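Local coordinates for protein phosphoribosylaminoimidazole carboxylase (Treponema denticola, PDB 5C5D) that catalyses the reversible conversion of 5-aminoimidazole ribonucleotide and carbon dioxide to 4-carboxy-5-aminoimidazole ribonucleotide in de novo purine biosynthesis, at residues E19-A22 / S23-T27; N70-S73 / G74-G78; A97-Y100 / S101-M105. The protein carries 1 engineered substitution. All coordinates share one frame; numbering follows the deposited sequence. Where two conformers were deposited one is given.

Interaction 1: E19-A22 / S23-T27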
ATOM      1  N   GLU D  19      14.319  18.864 -18.897  1.00 22.23           N
ATOM      2  CA  GLU D  19      15.685  19.125 -19.320  0.55 24.59           C
ATOM      3  C   GLU D  19      16.543  17.871 -19.254  1.00 22.49           C
ATOM      4  O   GLU D  19      17.451  17.683 -20.080  1.00 25.88           O
ATOM      5  CB  GLU D  19      16.309  20.236 -18.461  0.55 25.88           C
ATOM      6  CG  GLU D  19      15.756  21.616 -18.787  0.55 29.47           C
ATOM      7  CD  GLU D  19      16.227  22.707 -17.828  0.55 30.14           C
ATOM      8  OE1 GLU D  19      16.480  22.422 -16.634  0.55 29.50           O
ATOM      9  OE2 GLU D  19      16.339  23.857 -18.283  0.55 33.34           O
ATOM     10  N   LYS D  20      16.277  17.008 -18.280  1.00 20.75           N
ATOM     11  CA  LYS D  20      17.015  15.755 -18.190  1.00 19.98           C
ATOM     12  C   LYS D  20      16.763  14.908 -19.399  1.00 22.35           C
ATOM     13  O   LYS D  20      17.672  14.250 -19.908  1.00 22.86           O
ATOM     14  CB  LYS D  20      16.648  14.968 -16.944  1.00 21.78           C
ATOM     15  CG  LYS D  20      17.279  15.544 -15.697  1.00 31.51           C
ATOM     16  CD  LYS D  20      16.884  14.761 -14.490  1.00 37.93           C
ATOM     17  CE  LYS D  20      17.685  15.188 -13.309  1.00 50.49           C
ATOM     18  NZ  LYS D  20      17.706  14.078 -12.355  1.00 59.78           N
ATOM     19  N   ILE D  21      15.519  14.912 -19.865  1.00 21.08           N
ATOM     20  CA  ILE D  21      15.185  14.145 -21.050  1.00 21.24           C
ATOM     21  C   ILE D  21      15.843  14.755 -22.275  1.00 22.47           C
ATOM     22  O   ILE D  21      16.418  14.052 -23.098  1.00 21.11           O
ATOM     23  CB  ILE D  21      13.660  14.074 -21.264  1.00 19.23           C
ATOM     24  CG1 ILE D  21      13.018  13.406 -20.061  1.00 19.68           C
ATOM     25  CG2 ILE D  21      13.323  13.293 -22.553  1.00 18.67           C
ATOM     26  CD1 ILE D  21      11.482  13.495 -20.041  1.00 21.87           C
ATOM     27  N   ALA D  22      15.764  16.073 -22.394  1.00 21.94           N
ATOM     28  CA  ALA D  22      16.266  16.741 -23.587  1.00 23.03           C
ATOM     29  C   ALA D  22      17.775  16.549 -23.657  1.00 24.91           C
ATOM     30  O   ALA D  22      18.329  16.271 -24.716  1.00 25.29           O
ATOM     31  CB  ALA D  22      15.910  18.212 -23.575  1.00 26.44           C
ATOM     32  N   SER D  23      18.429  16.674 -22.507  1.00 23.83           N
ATOM     33  CA  SER D  23      19.875  16.505 -22.427  1.00 28.44           C
ATOM     34  C   SER D  23      20.278  15.145 -22.976  1.00 25.59           C
ATOM     35  O   SER D  23      21.254  15.020 -23.718  1.00 29.42           O
ATOM     36  CB  SER D  23      20.367  16.646 -20.980  1.00 33.76           C
ATOM     37  OG  SER D  23      20.282  17.992 -20.566  1.00 41.09           O
ATOM     38  N   GLU D  24      19.524  14.128 -22.616  1.00 22.24           N
ATOM     39  CA  GLU D  24      19.878  12.788 -23.059  1.00 25.08           C
ATOM     40  C   GLU D  24      19.580  12.635 -24.558  1.00 25.33           C
ATOM     41  O   GLU D  24      20.362  12.019 -25.283  1.00 26.07           O
ATOM     42  CB  GLU D  24      19.137  11.729 -22.225  1.00 25.27           C
ATOM     43  CG  GLU D  24      19.846  10.400 -22.186  1.00 28.57           C
ATOM     44  CD  GLU D  24      21.117  10.444 -21.351  1.00 33.99           C
ATOM     45  OE1 GLU D  24      21.438  11.515 -20.801  1.00 34.32           O
ATOM     46  OE2 GLU D  24      21.784   9.397 -21.217  1.00 35.87           O
ATOM     47  N   LEU D  25      18.484  13.216 -25.039  1.00 23.44           N
ATOM     48  CA  LEU D  25      18.186  13.151 -26.482  1.00 23.17           C
ATOM     49  C   LEU D  25      19.295  13.819 -27.302  1.00 26.40           C
ATOM     50  O   LEU D  25      19.623  13.391 -28.407  1.00 27.22           O
ATOM     51  CB  LEU D  25      16.844  13.799 -26.802  1.00 25.36           C
ATOM     52  CG  LEU D  25      15.597  13.076 -26.317  1.00 22.46           C
ATOM     53  CD1 LEU D  25      14.385  13.997 -26.469  1.00 21.13           C
ATOM     54  CD2 LEU D  25      15.396  11.787 -27.067  1.00 20.44           C
ATOM     55  N   LYS D  26      19.909  14.857 -26.750  1.00 26.00           N
ATOM     56  CA  LYS D  26      20.961  15.550 -27.468  1.00 28.89           C
ATOM     57  C   LYS D  26      22.163  14.644 -27.680  1.00 29.07           C
ATOM     58  O   LYS D  26      22.815  14.729 -28.712  1.00 31.83           O
ATOM     59  CB  LYS D  26      21.370  16.816 -26.715  1.00 30.99           C
ATOM     60  CG  LYS D  26      22.238  17.738 -27.527  1.00 38.76           C
ATOM     61  CD  LYS D  26      22.290  19.115 -26.914  1.00 45.67           C
ATOM     62  CE  LYS D  26      22.941  20.102 -27.859  1.00 55.19           C
ATOM     63  NZ  LYS D  26      22.921  21.481 -27.301  1.00 60.91           N
ATOM     64  N   THR D  27      22.441  13.770 -26.714  1.00 29.23           N
ATOM     65  CA  THR D  27      23.554  12.837 -26.826  1.00 31.24           C
ATOM     66  C   THR D  27      23.319  11.834 -27.969  1.00 30.94           C
ATOM     67  O   THR D  27      24.275  11.386 -28.593  1.00 33.56           O
ATOM     68  CB  THR D  27      23.801  12.052 -25.523  1.00 32.16           C
ATOM     69  OG1 THR D  27      22.729  11.153 -25.276  1.00 37.50           O
ATOM     70  CG2 THR D  27      23.926  12.987 -24.342  1.00 28.49           C
TER
HETATM   71  O   HOH W   1      20.063  13.648 -18.704  1.00 32.77           O
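Ser23 turns back on the carbonyl of Glu19, one turn earlier in helix 15-27, and grips it twice. Its backbone N lies 2.8 Å from Glu19 O, and its hydroxyl OG gives a second bond of 2.9 Å to the same Glu19 O. The two donors come from opposite faces of the carbonyl plane. OG gets there because it stands beside its own backbone N (chi1 -71°), which tips the hydroxyl back along the helix; serine suits this exposed site because its short hydroxyl can fold back on its own helix.

Glu24 follows with a longer backbone bond to Lys20 O. A water donates to Lys20 O at 2.7 Å and to Glu24 OE1, so that carbonyl has a second donor, while the other carboxylate oxygen of Glu24 is bonded to Tyr142 OH.

Leu25 faces the sheet. Its N meets Ile21 O at 3.0 Å, and its CD1 lies alongside Ile21 CG2 at 4.1 Å. The two branched chains point the same way, onto Ile7 of strand 4-9. Lys26 N closes the series on Ala22 O at 2.9 Å, and Ala22, small enough for close approach, packs on Tyr32 and Ile34.

The chemistry is that of an amphipathic helix in a beta-alpha-beta unit: hydrocarbon meets the strands, while elsewhere the Ser23 hydroxyl and a water donate to carbonyls and the Glu24 carboxylate accepts from that water.

Interaction 2: N70-S73 / G74-G78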
ATOM      1  N   ASN D  70      -2.045  12.335 -13.712  1.00 17.95           N
ATOM      2  CA  ASN D  70      -1.616  12.596 -15.072  1.00 19.40           C
ATOM      3  C   ASN D  70      -2.727  12.379 -16.088  1.00 19.87           C
ATOM      4  O   ASN D  70      -3.015  11.237 -16.467  1.00 20.36           O
ATOM      5  CB  ASN D  70      -0.440  11.706 -15.409  1.00 19.34           C
ATOM      6  CG  ASN D  70       0.024  11.847 -16.860  1.00 19.56           C
ATOM      7  OD1 ASN D  70      -0.417  12.726 -17.607  1.00 20.15           O
ATOM      8  ND2 ASN D  70       0.941  10.977 -17.249  1.00 17.22           N
ATOM      9  N   ALA D  71      -3.346  13.470 -16.513  1.00 17.91           N
ATOM     10  CA  ALA D  71      -4.330  13.434 -17.594  1.00 19.82           C
ATOM     11  C   ALA D  71      -3.695  13.819 -18.926  1.00 19.42           C
ATOM     12  O   ALA D  71      -4.259  13.538 -19.979  1.00 20.57           O
ATOM     13  CB  ALA D  71      -5.479  14.365 -17.294  1.00 25.29           C
ATOM     14  N   LEU D  72      -2.525  14.442 -18.904  1.00 17.56           N
ATOM     15  CA  LEU D  72      -1.901  14.920 -20.157  1.00 19.45           C
ATOM     16  C   LEU D  72      -1.501  13.791 -21.086  1.00 18.56           C
ATOM     17  O   LEU D  72      -1.719  13.877 -22.292  1.00 19.10           O
ATOM     18  CB  LEU D  72      -0.673  15.759 -19.836  1.00 19.43           C
ATOM     19  CG  LEU D  72       0.038  16.408 -21.018  1.00 20.70           C
ATOM     20  CD1 LEU D  72      -0.822  17.427 -21.717  1.00 21.04           C
ATOM     21  CD2 LEU D  72       1.311  17.073 -20.521  1.00 23.30           C
ATOM     22  N   SER D  73      -0.920  12.729 -20.544  1.00 17.76           N
ATOM     23  CA  SER D  73      -0.382  11.700 -21.412  1.00 14.92           C
ATOM     24  C   SER D  73      -1.515  11.047 -22.233  1.00 17.99           C
ATOM     25  O   SER D  73      -1.378  10.877 -23.441  1.00 19.17           O
ATOM     26  CB  SER D  73       0.411  10.656 -20.630  1.00 18.07           C
ATOM     27  OG  SER D  73       1.547  11.263 -20.007  1.00 17.22           O
ATOM     28  N   GLY D  74      -2.636  10.707 -21.602  1.00 17.05           N
ATOM     29  CA  GLY D  74      -3.755  10.144 -22.337  1.00 18.52           C
ATOM     30  C   GLY D  74      -4.387  11.111 -23.319  1.00 19.62           C
ATOM     31  O   GLY D  74      -4.838  10.698 -24.382  1.00 20.05           O
ATOM     32  N   PHE D  75      -4.458  12.386 -22.957  1.00 19.86           N
ATOM     33  CA  PHE D  75      -5.037  13.405 -23.825  1.00 19.28           C
ATOM     34  C   PHE D  75      -4.262  13.522 -25.110  1.00 21.14           C
ATOM     35  O   PHE D  75      -4.818  13.493 -26.198  1.00 21.52           O
ATOM     36  CB  PHE D  75      -5.045  14.721 -23.084  1.00 20.59           C
ATOM     37  CG  PHE D  75      -5.656  15.846 -23.849  1.00 31.97           C
ATOM     38  CD1 PHE D  75      -7.027  15.978 -23.920  1.00 41.74           C
ATOM     39  CD2 PHE D  75      -4.863  16.772 -24.491  1.00 34.54           C
ATOM     40  CE1 PHE D  75      -7.601  17.022 -24.625  1.00 45.88           C
ATOM     41  CE2 PHE D  75      -5.437  17.830 -25.202  1.00 41.17           C
ATOM     42  CZ  PHE D  75      -6.799  17.948 -25.260  1.00 43.76           C
ATOM     43  N   VAL D  76      -2.952  13.623 -24.970  1.00 18.97           N
ATOM     44  CA  VAL D  76      -2.086  13.734 -26.132  1.00 19.18           C
ATOM     45  C   VAL D  76      -2.114  12.431 -26.928  1.00 20.37           C
ATOM     46  O   VAL D  76      -2.231  12.441 -28.144  1.00 20.15           O
ATOM     47  CB  VAL D  76      -0.647  14.054 -25.716  1.00 20.59           C
ATOM     48  CG1 VAL D  76       0.318  13.973 -26.902  1.00 21.62           C
ATOM     49  CG2 VAL D  76      -0.576  15.443 -25.058  1.00 20.40           C
ATOM     50  N   ASP D  77      -1.992  11.298 -26.237  1.00 17.43           N
ATOM     51  CA  ASP D  77      -2.035  10.010 -26.914  1.00 17.37           C
ATOM     52  C   ASP D  77      -3.336   9.779 -27.698  1.00 21.98           C
ATOM     53  O   ASP D  77      -3.331   9.183 -28.788  1.00 21.57           O
ATOM     54  CB  ASP D  77      -1.849   8.878 -25.912  1.00 18.10           C
ATOM     55  CG  ASP D  77      -1.521   7.604 -26.588  1.00 20.76           C
ATOM     56  OD1 ASP D  77      -0.323   7.387 -26.891  1.00 21.68           O
ATOM     57  OD2 ASP D  77      -2.476   6.842 -26.838  1.00 21.38           O
ATOM     58  N   GLY D  78      -4.459  10.271 -27.183  1.00 19.51           N
ATOM     59  CA  GLY D  78      -5.712  10.138 -27.901  1.00 17.62           C
ATOM     60  C   GLY D  78      -5.840  11.036 -29.119  1.00 20.29           C
ATOM     61  O   GLY D  78      -6.671  10.794 -29.986  1.00 22.58           O
TER
HETATM   62  O   HOH W   2      -2.728  10.201 -18.892  1.00 22.62           O
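An N-terminal cap opens helix 72-79, which follows strand 60-65 in a beta-alpha-beta unit, and its first turns are tied by bonds from Phe75 N to Ala71 O (3.2 Å) and from Val76 N to Leu72 O (3.0 Å). Asn70 makes the cap: its OD1 accepts from Ser73 N at 3.0 Å, and its ND2 donates to Ser73 OG at 2.8 Å, with the hydroxyl in the plane of the amide. Asparagine suits the place because one flat group both accepts and donates. A water bridges Asn70 O, to which it donates, and Gly74 N, from which it accepts at 2.8 Å.

On the sheet side, Leu72 CD1 lies beside Val76 CG2 at 3.9 Å, and both side chains rest on Leu8 of strand 4-9. Asp77 N bonds to Ser73 O at 2.9 Å. With CG anti to the backbone N (chi1 -164°), the carboxylate of Asp77 reaches Thr84 OG1, Ser110 N and, in a salt bridge, Arg126 of a neighbouring subunit.

Buried polar groups are thus paired: the Asn70 amide is held at both ends, Ser73 OG also meets Thr64, and the Asp77 carboxylate, with a backbone N-H and an arginine among its partners, is probably ionised.

Interaction 3: A97-Y100 / S101-M105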
ATOM      1  N   ALA D  97       1.849   6.902  -5.319  1.00 16.25           N
ATOM      2  CA  ALA D  97       0.628   6.384  -5.937  1.00 16.22           C
ATOM      3  C   ALA D  97       0.142   7.212  -7.127  1.00 18.49           C
ATOM      4  O   ALA D  97      -0.727   6.752  -7.870  1.00 17.26           O
ATOM      5  CB  ALA D  97      -0.485   6.276  -4.926  1.00 16.88           C
ATOM      6  N   ASP D  98       0.701   8.401  -7.350  1.00 15.61           N
ATOM      7  CA  ASP D  98       0.432   9.092  -8.644  1.00 15.39           C
ATOM      8  C   ASP D  98       0.744   8.233  -9.851  1.00 15.08           C
ATOM      9  O   ASP D  98       0.230   8.465 -10.932  1.00 15.31           O
ATOM     10  CB  ASP D  98       1.237  10.392  -8.748  1.00 16.89           C
ATOM     11  CG  ASP D  98       0.731  11.492  -7.807  1.00 18.72           C
ATOM     12  OD1 ASP D  98      -0.512  11.611  -7.594  1.00 18.37           O
ATOM     13  OD2 ASP D  98       1.587  12.275  -7.278  1.00 22.25           O
ATOM     14  N   ILE D  99       1.614   7.231  -9.699  1.00 14.25           N
ATOM     15  CA  ILE D  99       1.998   6.435 -10.852  1.00 13.72           C
ATOM     16  C   ILE D  99       0.800   5.715 -11.462  1.00 14.91           C
ATOM     17  O   ILE D  99       0.765   5.501 -12.686  1.00 16.97           O
ATOM     18  CB  ILE D  99       3.105   5.433 -10.475  1.00 14.85           C
ATOM     19  CG1 ILE D  99       3.720   4.792 -11.721  1.00 17.58           C
ATOM     20  CG2 ILE D  99       2.623   4.392  -9.528  1.00 15.26           C
ATOM     21  CD1 ILE D  99       4.287   5.791 -12.703  1.00 18.91           C
ATOM     22  N   TYR D 100      -0.195   5.390 -10.651  1.00 14.10           N
ATOM     23  CA  TYR D 100      -1.350   4.639 -11.186  1.00 17.00           C
ATOM     24  C   TYR D 100      -2.134   5.460 -12.203  1.00 20.85           C
ATOM     25  O   TYR D 100      -2.720   4.882 -13.125  1.00 18.27           O
ATOM     26  CB  TYR D 100      -2.262   4.139 -10.073  1.00 16.55           C
ATOM     27  CG  TYR D 100      -1.543   3.068  -9.318  1.00 18.87           C
ATOM     28  CD1 TYR D 100      -1.379   1.815  -9.896  1.00 23.33           C
ATOM     29  CD2 TYR D 100      -0.951   3.334  -8.106  1.00 21.09           C
ATOM     30  CE1 TYR D 100      -0.702   0.847  -9.258  1.00 24.64           C
ATOM     31  CE2 TYR D 100      -0.255   2.335  -7.453  1.00 25.17           C
ATOM     32  CZ  TYR D 100      -0.147   1.101  -8.065  1.00 22.07           C
ATOM     33  OH  TYR D 100       0.552   0.084  -7.426  1.00 31.38           O
ATOM     34  N   SER D 101      -2.128   6.789 -12.080  1.00 18.06           N
ATOM     35  CA  SER D 101      -2.810   7.624 -13.077  1.00 16.89           C
ATOM     36  C   SER D 101      -2.164   7.580 -14.456  1.00 19.71           C
ATOM     37  O   SER D 101      -2.841   7.864 -15.457  1.00 19.39           O
ATOM     38  CB  SER D 101      -2.899   9.094 -12.587  1.00 17.22           C
ATOM     39  OG  SER D 101      -1.639   9.763 -12.588  1.00 17.91           O
ATOM     40  N   SER D 102      -0.870   7.273 -14.526  1.00 18.65           N
ATOM     41  CA  SER D 102      -0.198   7.068 -15.806  1.00 17.90           C
ATOM     42  C   SER D 102      -0.369   5.624 -16.287  1.00 19.75           C
ATOM     43  O   SER D 102      -0.414   5.400 -17.509  1.00 22.61           O
ATOM     44  CB  SER D 102       1.286   7.399 -15.717  1.00 17.73           C
ATOM     45  OG  SER D 102       1.530   8.771 -15.449  1.00 17.71           O
ATOM     46  N   LEU D 103      -0.455   4.663 -15.368  1.00 17.24           N
ATOM     47  CA  LEU D 103      -0.603   3.219 -15.736  1.00 18.34           C
ATOM     48  C   LEU D 103      -1.983   2.844 -16.319  1.00 20.55           C
ATOM     49  O   LEU D 103      -2.067   2.134 -17.331  1.00 19.46           O
ATOM     50  CB  LEU D 103      -0.343   2.294 -14.520  1.00 20.64           C
ATOM     51  CG  LEU D 103       1.103   2.041 -14.030  1.00 24.77           C
ATOM     52  CD1 LEU D 103       1.097   1.427 -12.643  1.00 23.25           C
ATOM     53  CD2 LEU D 103       1.827   1.122 -15.000  1.00 30.70           C
ATOM     54  N   ARG D 104      -3.052   3.291 -15.672  1.00 18.90           N
ATOM     55  CA  ARG D 104      -4.385   2.729 -15.876  1.00 16.45           C
ATOM     56  C   ARG D 104      -5.193   3.409 -16.974  1.00 17.18           C
ATOM     57  O   ARG D 104      -6.154   4.144 -16.737  1.00 17.23           O
ATOM     58  CB  ARG D 104      -5.142   2.782 -14.557  1.00 18.00           C
ATOM     59  CG  ARG D 104      -4.545   1.801 -13.545  1.00 17.46           C
ATOM     60  CD  ARG D 104      -5.151   0.432 -13.762  1.00 17.19           C
ATOM     61  NE  ARG D 104      -6.548   0.407 -13.304  1.00 20.50           N
ATOM     62  CZ  ARG D 104      -7.462  -0.505 -13.613  1.00 24.10           C
ATOM     63  NH1 ARG D 104      -7.197  -1.479 -14.477  1.00 31.20           N
ATOM     64  NH2 ARG D 104      -8.672  -0.440 -13.076  1.00 24.20           N
ATOM     65  N   MET D 105      -4.759   3.152 -18.186  1.00 17.90           N
ATOM     66  CA  MET D 105      -5.394   3.712 -19.374  1.00 18.02           C
ATOM     67  C   MET D 105      -6.579   2.849 -19.809  1.00 21.53           C
ATOM     68  O   MET D 105      -6.590   1.625 -19.573  1.00 27.96           O
ATOM     69  CB  MET D 105      -4.359   3.820 -20.495  1.00 17.85           C
ATOM     70  CG  MET D 105      -3.240   4.802 -20.225  1.00 17.76           C
ATOM     71  SD  MET D 105      -3.779   6.505 -20.094  1.00 22.54           S
ATOM     72  CE  MET D 105      -3.887   6.787 -18.299  1.00 22.88           C
TER
HETATM   73  O   HOH W   3      -2.615   7.915  -9.412  1.00 16.66           O
HETATM   74  O   HOH W   4       1.958   9.387 -12.960  1.00 17.65           O
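Asp98 O is gripped by three donors in the turn that leads into the short helix 99-103, which lies between strands 84-86 and 112-113 in a beta-alpha-beta unit. Ser101 OG donates to Asp98 O at 2.8 Å, in the carbonyl plane; Ser101 N reaches the same Asp98 O at 3.1 Å from well above that plane; and a water donates at 2.8 Å. The hydroxyl finds the carbonyl because it sits between its own backbone N and carbonyl carbon (chi1 71°). Serine suits this place, where its small side chain also touches the substrate-binding Ser69. The water that serves Asp98 O also bonds to Ser102 OG.

Leu103 N bonds to Ile99 O, and Arg104 N to Tyr100 O at 3.0 Å. Arg104 then leaves the helix as the centre of an inverse gamma turn, and its guanidinium turns to Asp98 of a neighbouring subunit, an ion pair between chains.

On the apolar side Tyr100 and Leu103 run side by side, Leu103 CD1 approaching Tyr100 CD1 at 3.7 Å. Leucine suits the apolar interface: it also packs on Leu113 of its own chain and on Leu113 of another subunit. One face of the Tyr100 ring takes Ile99 CG2, 4.0 Å above its plane and offset toward the rim.

In the fold
Each contact lies within one helix of a beta-alpha-beta unit, the three units sharing one parallel sheet. Interaction 1 is partly buried: one side faces the strands, helix 117-129 covers part of the rest, and Ser23 and Lys26 are exposed. Interactions 2 and 3 are buried, across the chain's centre from it, and satisfy polar groups through capping and inter-helix bonds rather than beside solvent. They touch: Asn70 N meets Ser101 OG at 2.8 Å and Asn70 ND2 meets Ser102 OG at 2.9 Å, probable hydrogen bonds joining the turns that lead into the two helices. Both also touch a neighbouring subunit, where Asp98 and Arg104 of interaction 3 pair between chains.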